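Local coordinates for protein thermosome subunit (Methanococcoides burtonii, PDB 3AQ1) that is a group II chaperonin subunit that probably uses ATP binding and hydrolysis to help unfolded proteins fold, at residues I94-D99 / G350-D355; T110-K115 / D339-D344; S125-K130 / D162-I167; V241-K246 / T312-C317. All coordinates share one frame; numbering follows the deposited sequence.

Contact 1 of 4, residues I94-D99 / G350-D355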
loop_
_atom_site.group_PDB
_atom_site.type_symbol
_atom_site.label_atom_id
_atom_site.label_comp_id
_atom_site.label_asym_id
_atom_site.label_seq_id
_atom_site.Cartn_x
_atom_site.Cartn_y
_atom_site.Cartn_z
ATOM N N ILE A 94 -5.122 -13.561 -12.749
ATOM C CA ILE A 94 -4.139 -14.526 -12.279
ATOM C C ILE A 94 -4.167 -14.504 -10.769
ATOM O O ILE A 94 -4.097 -13.437 -10.171
ATOM C CB ILE A 94 -2.738 -14.125 -12.740
ATOM C CG1 ILE A 94 -2.718 -13.952 -14.266
ATOM C CG2 ILE A 94 -1.701 -15.119 -12.243
ATOM C CD1 ILE A 94 -1.349 -13.751 -14.845
ATOM N N ALA A 95 -4.285 -15.677 -10.154
ATOM C CA ALA A 95 -4.418 -15.769 -8.696
ATOM C C ALA A 95 -3.077 -15.710 -7.990
ATOM O O ALA A 95 -2.103 -16.354 -8.404
ATOM C CB ALA A 95 -5.182 -17.035 -8.281
ATOM N N ILE A 96 -3.041 -14.933 -6.915
ATOM C CA ILE A 96 -1.824 -14.758 -6.146
ATOM C C ILE A 96 -2.096 -15.031 -4.680
ATOM O O ILE A 96 -2.893 -14.343 -4.053
ATOM C CB ILE A 96 -1.257 -13.340 -6.319
ATOM C CG1 ILE A 96 -1.032 -13.065 -7.796
ATOM C CG2 ILE A 96 0.062 -13.187 -5.559
ATOM C CD1 ILE A 96 0.083 -13.914 -8.386
ATOM N N SER A 97 -1.432 -16.050 -4.148
ATOM C CA SER A 97 -1.548 -16.413 -2.744
ATOM C C SER A 97 -0.384 -15.822 -1.966
ATOM O O SER A 97 0.706 -15.652 -2.516
ATOM C CB SER A 97 -1.546 -17.936 -2.606
ATOM O OG SER A 97 -0.986 -18.346 -1.366
ATOM N N PRO A 98 -0.606 -15.517 -0.676
ATOM C CA PRO A 98 0.475 -15.055 0.203
ATOM C C PRO A 98 1.583 -16.081 0.210
ATOM O O PRO A 98 2.636 -15.842 0.792
ATOM C CB PRO A 98 -0.180 -15.029 1.587
ATOM C CG PRO A 98 -1.630 -14.943 1.332
ATOM C CD PRO A 98 -1.875 -15.687 0.048
ATOM N N ASP A 99 1.331 -17.214 -0.438
ATOM C CA ASP A 99 2.271 -18.321 -0.471
ATOM C C ASP A 99 3.059 -18.389 -1.751
ATOM O O ASP A 99 4.190 -18.867 -1.748
ATOM C CB ASP A 99 1.542 -19.646 -0.264
ATOM C CG ASP A 99 1.240 -19.921 1.195
ATOM O OD1 ASP A 99 1.929 -19.358 2.084
ATOM O OD2 ASP A 99 0.309 -20.709 1.448
ATOM N N GLY A 350 1.130 -5.755 -0.931
ATOM C CA GLY A 350 0.005 -5.732 -0.017
ATOM C C GLY A 350 -1.320 -5.763 -0.755
ATOM O O GLY A 350 -2.172 -6.611 -0.508
ATOM N N VAL A 351 -1.488 -4.831 -1.684
ATOM C CA VAL A 351 -2.728 -4.720 -2.434
ATOM C C VAL A 351 -3.021 -5.953 -3.288
ATOM O O VAL A 351 -4.161 -6.374 -3.397
ATOM C CB VAL A 351 -2.733 -3.460 -3.303
ATOM C CG1 VAL A 351 -3.871 -3.517 -4.323
ATOM C CG2 VAL A 351 -2.817 -2.216 -2.410
ATOM N N VAL A 352 -1.996 -6.539 -3.889
ATOM C CA VAL A 352 -2.198 -7.762 -4.651
ATOM C C VAL A 352 -2.657 -8.898 -3.730
ATOM O O VAL A 352 -3.623 -9.600 -4.034
ATOM C CB VAL A 352 -0.925 -8.175 -5.421
ATOM C CG1 VAL A 352 -1.045 -9.583 -5.944
ATOM C CG2 VAL A 352 -0.658 -7.213 -6.557
ATOM N N ILE A 353 -1.976 -9.068 -2.601
ATOM C CA ILE A 353 -2.318 -10.132 -1.664
ATOM C C ILE A 353 -3.756 -9.967 -1.175
ATOM O O ILE A 353 -4.494 -10.939 -1.030
ATOM C CB ILE A 353 -1.332 -10.185 -0.478
ATOM C CG1 ILE A 353 0.014 -10.736 -0.948
ATOM C CG2 ILE A 353 -1.890 -11.039 0.670
ATOM C CD1 ILE A 353 1.039 -10.857 0.134
ATOM N N GLU A 354 -4.164 -8.728 -0.941
ATOM C CA GLU A 354 -5.544 -8.470 -0.555
ATOM C C GLU A 354 -6.532 -8.862 -1.663
ATOM O O GLU A 354 -7.464 -9.630 -1.410
ATOM C CB GLU A 354 -5.731 -7.013 -0.114
ATOM C CG GLU A 354 -5.181 -6.737 1.272
ATOM C CD GLU A 354 -5.320 -5.285 1.695
ATOM O OE1 GLU A 354 -5.302 -4.390 0.817
ATOM O OE2 GLU A 354 -5.437 -5.038 2.918
ATOM N N ASP A 355 -6.323 -8.351 -2.880
ATOM C CA ASP A 355 -7.178 -8.692 -4.019
ATOM C C ASP A 355 -7.208 -10.200 -4.237
ATOM O O ASP A 355 -8.233 -10.753 -4.634
ATOM C CB ASP A 355 -6.685 -8.043 -5.321
ATOM C CG ASP A 355 -6.876 -6.526 -5.360
ATOM O OD1 ASP A 355 -7.673 -5.978 -4.562
ATOM O OD2 ASP A 355 -6.217 -5.887 -6.215
HETATM O O HOH W 1 -3.733 -13.339 -1.487
#
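Ile-96 and Val-352 make the denser half of this contact. The CG1 methyl of Val-352 points at the branch point of the isoleucine, reaching Ile-96 CB at 3.8 Å and, at much the same range, both Ile-96 CG1 and Ile-96 CG2. One methyl is therefore seated against three carbons. The first torsion of Val-352 (167°) sets this up by placing CG1 opposite the backbone N, on the side of the approaching chain. Both residues are buried, and helix 101-109 covers them further through Ala-103 and Leu-104 on Ile-96 and Ile-107 on Val-352.

Toward Pro-98 the fit is sparser. Its ring offers a single carbon, with Pro-98 CG 4.0 Å from Ile-353 CG2, and the proline is partly exposed, although Leu-143 also rests on it. The CA atoms of Pro-98 and Ile-353 are the closest across the segments, 6.0 Å apart. No direct hydrogen bond joins the two segments; instead a water donates to both backbones, lying 2.9 Å from Ile-96 O and 2.6 Å from Ile-353 O.

Ile-96 also pairs through its backbone with Gly-356, just past the helix, and Ile-94 pairs with Val-358. Helix 332-355 ends and the chain runs on into strand 357-360, which pairs antiparallel with 94-95; this is consistent with the equatorial-intermediate hinge of a chaperonin subunit, where the chain crosses between the two domains twice.

Contact 2 of 4, residues T110-K115 / D339-D344; sequences TAITGK and DHALND
Ala-111 and Ile-112 approach helix 332-355 with their backbone close to its surface: the CA atoms of Ile-112 and Ala-341 are 5.5 Å apart, and those of Ala-111 and Asp-344 are 5.8 Å apart. One step forward along the loop thus corresponds to three steps back along the helix, so the two neighbouring loop residues meet successive turns of one helix face. No hydrogen bond links the segments.

Small side chains permit this approach. The methyl of Ala-111 points at the helix and lies 3.9 Å from Asp-344 CB, with the carbonyl carbon of Asp-344 at equal range. It is the aliphatic root of the aspartate that is used; with chi1 at -72° its CG stands opposite the carbonyl carbon, and the carboxylate lies beyond the reach of the alanine methyl, at an exposed position. One turn earlier, Ala-341 CB faces the short branch of the isoleucine, 4.4 Å from Ile-112 CG2, a looser apolar approach.

Ala-345 and Val-348, farther along the same helix, extend the surface under Ala-111. Leu-124 of helix 121-132 touches both Ile-112 and Ala-341, while Leu-342, directed away from the loop, packs on Thr-128 of that helix and on Ile-153 of strand 151-157.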
loop_
_atom_site.group_PDB
_atom_site.type_symbol
_atom_site.label_atom_id
_atom_site.label_comp_id
_atom_site.label_asym_id
_atom_site.label_seq_id
_atom_site.Cartn_x
_atom_site.Cartn_y
_atom_site.Cartn_z
ATOM N N THR A 110 8.185 -5.193 -9.874
ATOM C CA THR A 110 7.632 -4.183 -10.766
ATOM C C THR A 110 7.681 -2.767 -10.186
ATOM O O THR A 110 7.648 -1.784 -10.935
ATOM C CB THR A 110 6.172 -4.496 -11.172
ATOM O OG1 THR A 110 5.285 -4.241 -10.070
ATOM C CG2 THR A 110 6.032 -5.938 -11.648
ATOM N N ALA A 111 7.752 -2.651 -8.864
ATOM C CA ALA A 111 7.742 -1.327 -8.224
ATOM C C ALA A 111 9.147 -0.750 -8.022
ATOM O O ALA A 111 9.317 0.378 -7.552
ATOM C CB ALA A 111 6.965 -1.361 -6.896
ATOM N N ILE A 112 10.142 -1.527 -8.421
ATOM C CA ILE A 112 11.528 -1.230 -8.125
ATOM C C ILE A 112 12.294 -1.068 -9.428
ATOM O O ILE A 112 12.789 -2.043 -9.998
ATOM C CB ILE A 112 12.154 -2.388 -7.290
ATOM C CG1 ILE A 112 11.272 -2.721 -6.076
ATOM C CG2 ILE A 112 13.593 -2.067 -6.892
ATOM C CD1 ILE A 112 11.831 -3.833 -5.196
ATOM N N THR A 113 12.398 0.167 -9.900
ATOM C CA THR A 113 12.979 0.410 -11.217
ATOM C C THR A 113 13.627 1.789 -11.341
ATOM O O THR A 113 13.524 2.623 -10.444
ATOM C CB THR A 113 11.923 0.224 -12.323
ATOM O OG1 THR A 113 10.660 0.728 -11.862
ATOM C CG2 THR A 113 11.776 -1.256 -12.682
ATOM N N GLY A 114 14.302 2.017 -12.459
ATOM C CA GLY A 114 14.982 3.278 -12.673
ATOM C C GLY A 114 16.490 3.167 -12.554
ATOM O O GLY A 114 17.060 2.074 -12.603
ATOM N N LYS A 115 17.141 4.315 -12.406
ATOM C CA LYS A 115 18.592 4.357 -12.318
ATOM C C LYS A 115 19.066 3.495 -11.163
ATOM O O LYS A 115 18.570 3.623 -10.048
ATOM C CB LYS A 115 19.076 5.802 -12.147
ATOM C CG LYS A 115 18.753 6.693 -13.338
ATOM C CD LYS A 115 18.711 8.163 -12.962
ATOM C CE LYS A 115 18.204 8.996 -14.130
ATOM N NZ LYS A 115 17.984 10.422 -13.765
ATOM N N ASP A 339 14.484 3.204 0.464
ATOM C CA ASP A 339 13.268 3.476 1.212
ATOM C C ASP A 339 12.091 3.810 0.300
ATOM O O ASP A 339 11.021 3.218 0.440
ATOM C CB ASP A 339 13.464 4.572 2.258
ATOM C CG ASP A 339 12.159 4.971 2.928
ATOM O OD1 ASP A 339 11.861 4.440 4.014
ATOM O OD2 ASP A 339 11.417 5.807 2.366
ATOM N N HIS A 340 12.268 4.747 -0.626
ATOM C CA HIS A 340 11.174 5.089 -1.546
ATOM C C HIS A 340 10.752 3.842 -2.316
ATOM O O HIS A 340 9.566 3.502 -2.385
ATOM C CB HIS A 340 11.553 6.232 -2.492
ATOM C CG HIS A 340 11.649 7.570 -1.818
ATOM N ND1 HIS A 340 12.644 7.883 -0.915
ATOM C CD2 HIS A 340 10.879 8.681 -1.924
ATOM C CE1 HIS A 340 12.480 9.123 -0.490
ATOM N NE2 HIS A 340 11.416 9.630 -1.088
ATOM N N ALA A 341 11.733 3.128 -2.853
ATOM C CA ALA A 341 11.430 1.931 -3.607
ATOM C C ALA A 341 10.623 0.919 -2.763
ATOM O O ALA A 341 9.496 0.557 -3.125
ATOM C CB ALA A 341 12.702 1.321 -4.159
ATOM N N LEU A 342 11.196 0.489 -1.638
ATOM C CA LEU A 342 10.523 -0.420 -0.699
ATOM C C LEU A 342 9.090 0.002 -0.369
ATOM O O LEU A 342 8.178 -0.824 -0.394
ATOM C CB LEU A 342 11.342 -0.554 0.595
ATOM C CG LEU A 342 10.918 -1.496 1.719
ATOM C CD1 LEU A 342 10.823 -2.940 1.263
ATOM C CD2 LEU A 342 11.937 -1.365 2.797
ATOM N N ASN A 343 8.888 1.282 -0.060
ATOM C CA ASN A 343 7.540 1.758 0.220
ATOM C C ASN A 343 6.584 1.406 -0.912
ATOM O O ASN A 343 5.501 0.914 -0.669
ATOM C CB ASN A 343 7.515 3.260 0.521
ATOM C CG ASN A 343 7.232 3.551 1.979
ATOM O OD1 ASN A 343 6.248 3.058 2.539
ATOM N ND2 ASN A 343 8.093 4.352 2.608
ATOM N N ASP A 344 6.989 1.630 -2.156
ATOM C CA ASP A 344 6.119 1.280 -3.268
ATOM C C ASP A 344 5.887 -0.217 -3.362
ATOM O O ASP A 344 4.747 -0.664 -3.474
ATOM C CB ASP A 344 6.668 1.809 -4.585
ATOM C CG ASP A 344 6.547 3.299 -4.699
ATOM O OD1 ASP A 344 5.661 3.871 -4.032
ATOM O OD2 ASP A 344 7.346 3.898 -5.449
#

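Contact 3 of 4, residues S125-K130 / D162-I167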
loop_
_atom_site.group_PDB
_atom_site.type_symbol
_atom_site.label_atom_id
_atom_site.label_comp_id
_atom_site.label_asym_id
_atom_site.label_seq_id
_atom_site.Cartn_x
_atom_site.Cartn_y
_atom_site.Cartn_z
ATOM N N SER A 125 13.386 -7.031 -3.473
ATOM C CA SER A 125 12.154 -7.774 -3.698
ATOM C C SER A 125 11.941 -8.821 -2.607
ATOM O O SER A 125 10.850 -8.963 -2.056
ATOM C CB SER A 125 12.185 -8.441 -5.075
ATOM O OG SER A 125 12.175 -7.466 -6.092
ATOM N N ALA A 126 13.006 -9.555 -2.317
ATOM C CA ALA A 126 13.016 -10.530 -1.246
ATOM C C ALA A 126 12.632 -9.885 0.079
ATOM O O ALA A 126 11.849 -10.427 0.849
ATOM C CB ALA A 126 14.384 -11.163 -1.142
ATOM N N LEU A 127 13.202 -8.721 0.337
ATOM C CA LEU A 127 12.968 -8.029 1.585
ATOM C C LEU A 127 11.506 -7.596 1.658
ATOM O O LEU A 127 10.855 -7.793 2.682
ATOM C CB LEU A 127 13.919 -6.834 1.705
ATOM C CG LEU A 127 13.871 -6.015 2.980
ATOM C CD1 LEU A 127 13.903 -6.959 4.156
ATOM C CD2 LEU A 127 15.040 -5.055 3.015
ATOM N N THR A 128 10.993 -7.019 0.571
ATOM C CA THR A 128 9.587 -6.644 0.503
ATOM C C THR A 128 8.649 -7.801 0.848
ATOM O O THR A 128 7.724 -7.653 1.645
ATOM C CB THR A 128 9.187 -6.185 -0.889
ATOM O OG1 THR A 128 9.952 -5.036 -1.256
ATOM C CG2 THR A 128 7.727 -5.825 -0.885
ATOM N N VAL A 129 8.890 -8.951 0.227
ATOM C CA VAL A 129 8.007 -10.100 0.349
ATOM C C VAL A 129 8.036 -10.698 1.766
ATOM O O VAL A 129 7.008 -11.099 2.316
ATOM C CB VAL A 129 8.324 -11.152 -0.753
ATOM C CG1 VAL A 129 7.635 -12.478 -0.486
ATOM C CG2 VAL A 129 7.909 -10.624 -2.114
ATOM N N LYS A 130 9.218 -10.719 2.363
ATOM C CA LYS A 130 9.402 -11.246 3.703
ATOM C C LYS A 130 8.750 -10.356 4.771
ATOM O O LYS A 130 8.273 -10.847 5.790
ATOM C CB LYS A 130 10.890 -11.401 3.962
ATOM C CG LYS A 130 11.260 -11.860 5.340
ATOM C CD LYS A 130 12.747 -12.158 5.392
ATOM C CE LYS A 130 13.209 -12.537 6.789
ATOM N NZ LYS A 130 14.699 -12.679 6.827
ATOM N N ASP A 162 21.734 -6.511 2.423
ATOM C CA ASP A 162 21.683 -7.847 3.018
ATOM C C ASP A 162 21.732 -7.794 4.552
ATOM O O ASP A 162 21.321 -8.734 5.231
ATOM C CB ASP A 162 22.836 -8.711 2.488
ATOM C CG ASP A 162 22.567 -9.281 1.101
ATOM O OD1 ASP A 162 21.404 -9.664 0.816
ATOM O OD2 ASP A 162 23.534 -9.363 0.306
ATOM N N ASP A 163 22.247 -6.693 5.085
ATOM C CA ASP A 163 22.329 -6.492 6.516
ATOM C C ASP A 163 21.022 -5.896 7.023
ATOM O O ASP A 163 20.920 -5.535 8.185
ATOM C CB ASP A 163 23.465 -5.526 6.874
ATOM C CG ASP A 163 24.819 -5.986 6.378
ATOM O OD1 ASP A 163 25.043 -7.216 6.295
ATOM O OD2 ASP A 163 25.664 -5.108 6.081
ATOM N N SER A 164 20.025 -5.760 6.160
ATOM C CA SER A 164 18.742 -5.248 6.628
ATOM C C SER A 164 18.082 -6.230 7.602
ATOM O O SER A 164 18.191 -7.442 7.449
ATOM C CB SER A 164 17.827 -4.896 5.450
ATOM O OG SER A 164 18.298 -3.723 4.798
ATOM N N GLU A 165 17.423 -5.707 8.626
ATOM C CA GLU A 165 16.802 -6.574 9.619
ATOM C C GLU A 165 15.290 -6.440 9.640
ATOM O O GLU A 165 14.734 -5.379 9.342
ATOM C CB GLU A 165 17.346 -6.288 11.020
ATOM C CG GLU A 165 18.820 -6.557 11.204
ATOM C CD GLU A 165 19.333 -6.060 12.542
ATOM O OE1 GLU A 165 20.031 -5.019 12.586
ATOM O OE2 GLU A 165 19.031 -6.714 13.553
ATOM N N LEU A 166 14.632 -7.531 10.009
ATOM C CA LEU A 166 13.209 -7.500 10.276
ATOM C C LEU A 166 13.003 -7.645 11.770
ATOM O O LEU A 166 13.091 -8.741 12.310
ATOM C CB LEU A 166 12.510 -8.625 9.532
ATOM C CG LEU A 166 11.298 -8.154 8.743
ATOM C CD1 LEU A 166 11.760 -7.194 7.653
ATOM C CD2 LEU A 166 10.562 -9.335 8.151
ATOM N N ILE A 167 12.751 -6.531 12.443
ATOM C CA ILE A 167 12.526 -6.550 13.881
ATOM C C ILE A 167 11.059 -6.771 14.188
ATOM O O ILE A 167 10.203 -6.079 13.645
ATOM C CB ILE A 167 12.943 -5.233 14.532
ATOM C CG1 ILE A 167 14.463 -5.083 14.473
ATOM C CG2 ILE A 167 12.411 -5.153 15.957
ATOM C CD1 ILE A 167 15.207 -6.386 14.520
#
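The side chain of Leu-127 projects from its helix with chi1 at -177°, which carries CG away from the backbone N and out toward Ser-164 and Leu-166; chi2 at 48° turns the fork so that its two methyls find different partners. Lys-130, one turn later, starts the same way (chi1 176°) and remains extended beyond CG, so its aliphatic chain passes alongside Leu-166. The setting is an alpha/beta layer consistent with the intermediate domain of a chaperonin: helix 121-132 lies against the mixed three-stranded sheet in which 165-167 is an outer strand paired with 323-329.

The evidence for the packing is specific to each branch. Leu-127 CD2 sits 3.7 Å from Ser-164 CB, on the carbon root of the serine, whose hydroxyl is engaged by the backbone N of His-328. The other methyl meets its like, Leu-127 CD1 to Leu-166 CD1 at 4.1 Å, the two leucine side chains running antiparallel past one another. Leu-327 of strand 323-329 adjoins both Leu-127 and Ser-164, and Val-325 adjoins Leu-166.

CA separations of 8.2 Å for Leu-127 and Ser-164, and 8.5 Å for Lys-130 and Leu-166, show that the backbones stay well apart and the gap is filled mainly by side chains. Lys-130 is exposed and supplies the outer margin. There the second methyl of Leu-166 touches side chain and backbone alike: CD2 is 3.8 Å from Lys-130 CG and 3.6 Å from Lys-130 O.

Contact 4 of 4, residues V241-K246 / T312-C317; sequences VVFCQK and TYVTGC
Phe-243 reaches across to Thr-312 and Val-314 over a wide backbone gap, its CA lying 10.5 Å from that of Thr-312. From CB, which points toward the other strand, chi1 of -69° sets CG opposite the carbonyl carbon. CB, CG, the two CD atoms and CE2 have no partner of 312-317 within 4.2 Å. Contact begins at CE1, 4.1 Å from Thr-312 CG2, and is completed at the tip. There CZ stands 4.0 Å from Thr-312 CG2 and equally 4.0 Å from Val-314 CG2.

The two methyls are placed differently around the ring: that of Thr-312 lies at the edge, in the ring plane, whereas that of Val-314 comes in obliquely. Strands 241-244 and 310-317 belong to one mixed sheet of seven strands, consistent with the apical domain of the chaperonin fold, but are not paired with each other; strands 184-193 and 300-305 connect them. Phe-243, Thr-312 and Val-314 point toward one another, and around them Ile-190 and Leu-192 pack against Phe-243, Val-301 against Val-314, and Leu-275 of helix 269-279 against Phe-243.

Thr-312 presents its methyl to the phenylalanine while its other branch, OG1, is hydrogen-bonded to Lys-174 O and Tyr-262 OH.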
loop_
_atom_site.group_PDB
_atom_site.type_symbol
_atom_site.label_atom_id
_atom_site.label_comp_id
_atom_site.label_asym_id
_atom_site.label_seq_id
_atom_site.Cartn_x
_atom_site.Cartn_y
_atom_site.Cartn_z
ATOM N N VAL A 241 7.922 2.660 31.628
ATOM C CA VAL A 241 8.516 3.246 30.455
ATOM C C VAL A 241 7.648 4.423 30.069
ATOM O O VAL A 241 6.414 4.305 30.002
ATOM C CB VAL A 241 8.539 2.219 29.323
ATOM C CG1 VAL A 241 8.874 2.877 28.017
ATOM C CG2 VAL A 241 9.508 1.094 29.665
ATOM N N VAL A 242 8.293 5.563 29.850
ATOM C CA VAL A 242 7.581 6.760 29.442
ATOM C C VAL A 242 8.175 7.289 28.145
ATOM O O VAL A 242 9.373 7.539 28.068
ATOM C CB VAL A 242 7.683 7.851 30.506
ATOM C CG1 VAL A 242 6.930 9.070 30.069
ATOM C CG2 VAL A 242 7.143 7.353 31.816
ATOM N N PHE A 243 7.335 7.435 27.127
ATOM C CA PHE A 243 7.710 8.156 25.912
ATOM C C PHE A 243 7.023 9.510 25.914
ATOM O O PHE A 243 5.801 9.598 25.970
ATOM C CB PHE A 243 7.303 7.375 24.663
ATOM C CG PHE A 243 8.098 6.128 24.445
ATOM C CD1 PHE A 243 9.343 6.185 23.840
ATOM C CD2 PHE A 243 7.600 4.894 24.835
ATOM C CE1 PHE A 243 10.091 5.031 23.638
ATOM C CE2 PHE A 243 8.329 3.738 24.628
ATOM C CZ PHE A 243 9.579 3.799 24.024
ATOM N N CYS A 244 7.803 10.576 25.868
ATOM C CA CYS A 244 7.222 11.908 25.871
ATOM C C CYS A 244 7.472 12.595 24.535
ATOM O O CYS A 244 8.575 12.574 24.007
ATOM C CB CYS A 244 7.781 12.744 27.018
ATOM S SG CYS A 244 7.088 14.387 27.129
ATOM N N GLN A 245 6.435 13.197 23.977
ATOM C CA GLN A 245 6.578 13.830 22.692
ATOM C C GLN A 245 7.404 15.103 22.844
ATOM O O GLN A 245 8.040 15.549 21.900
ATOM C CB GLN A 245 5.208 14.129 22.088
ATOM C CG GLN A 245 5.271 14.810 20.735
ATOM C CD GLN A 245 3.910 15.235 20.237
ATOM O OE1 GLN A 245 2.925 14.507 20.379
ATOM N NE2 GLN A 245 3.846 16.418 19.647
ATOM N N LYS A 246 7.401 15.685 24.038
ATOM C CA LYS A 246 8.091 16.951 24.240
ATOM C C LYS A 246 9.175 16.832 25.292
ATOM O O LYS A 246 9.701 15.749 25.516
ATOM C CB LYS A 246 7.102 18.072 24.574
ATOM C CG LYS A 246 6.415 18.654 23.338
ATOM C CD LYS A 246 4.954 19.002 23.595
ATOM C CE LYS A 246 4.213 19.295 22.287
ATOM N NZ LYS A 246 2.726 19.352 22.475
ATOM N N THR A 312 16.028 2.775 20.658
ATOM C CA THR A 312 15.100 2.112 21.577
ATOM C C THR A 312 14.238 1.034 20.915
ATOM O O THR A 312 13.370 1.346 20.115
ATOM C CB THR A 312 14.188 3.114 22.269
ATOM O OG1 THR A 312 14.966 3.938 23.138
ATOM C CG2 THR A 312 13.161 2.386 23.102
ATOM N N TYR A 313 14.490 -0.231 21.256
ATOM C CA TYR A 313 13.708 -1.363 20.741
ATOM C C TYR A 313 12.500 -1.726 21.650
ATOM O O TYR A 313 12.652 -1.949 22.848
ATOM C CB TYR A 313 14.604 -2.596 20.574
ATOM C CG TYR A 313 15.649 -2.510 19.481
ATOM C CD1 TYR A 313 15.598 -3.355 18.374
ATOM C CD2 TYR A 313 16.701 -1.603 19.559
ATOM C CE1 TYR A 313 16.548 -3.288 17.382
ATOM C CE2 TYR A 313 17.660 -1.528 18.556
ATOM C CZ TYR A 313 17.579 -2.373 17.480
ATOM O OH TYR A 313 18.530 -2.303 16.491
ATOM N N VAL A 314 11.310 -1.782 21.065
ATOM C CA VAL A 314 10.100 -2.198 21.765
ATOM C C VAL A 314 9.566 -3.488 21.124
ATOM O O VAL A 314 8.853 -3.441 20.143
ATOM C CB VAL A 314 9.027 -1.099 21.687
ATOM C CG1 VAL A 314 7.808 -1.497 22.453
ATOM C CG2 VAL A 314 9.578 0.203 22.221
ATOM N N THR A 315 9.936 -4.638 21.678
ATOM C CA THR A 315 9.569 -5.937 21.111
ATOM C C THR A 315 8.577 -6.717 21.988
ATOM O O THR A 315 8.314 -6.359 23.136
ATOM C CB THR A 315 10.806 -6.822 20.904
ATOM O OG1 THR A 315 11.445 -7.045 22.159
ATOM C CG2 THR A 315 11.789 -6.147 20.003
ATOM N N GLY A 316 8.039 -7.796 21.437
ATOM C CA GLY A 316 7.053 -8.603 22.136
ATOM C C GLY A 316 5.767 -7.868 22.438
ATOM O O GLY A 316 5.095 -8.207 23.395
ATOM N N CYS A 317 5.423 -6.869 21.628
ATOM C CA CYS A 317 4.317 -5.960 21.946
ATOM C C CYS A 317 2.967 -6.640 21.949
ATOM O O CYS A 317 2.770 -7.658 21.278
ATOM C CB CYS A 317 4.267 -4.766 20.996
ATOM S SG CYS A 317 5.444 -3.474 21.326
#

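From the N-terminal side, the chain opens contact 1 at 94-99, contact 2 at 110-115 and contact 3 at 125-130. Contact 3 closes first, at 162-167; contact 4 follows in series, from 241-246 to 312-317. The chain then returns along helix 332-355, closing contact 2 and finally contact 1. Thus contact 2 encloses contacts 3 and 4, contact 1 encloses all three, and none cross. Contacts 1 and 2 share that helix, with centres 19 Å apart. Ile-112 CD1 lies 3.8 Å from Ser-125 OG, joining contacts 2 and 3, while Ile-167 against Tyr-313 joins contacts 3 and 4. The series runs from the strand 94-95 junction through the helix-sheet layer to the larger mixed sheet.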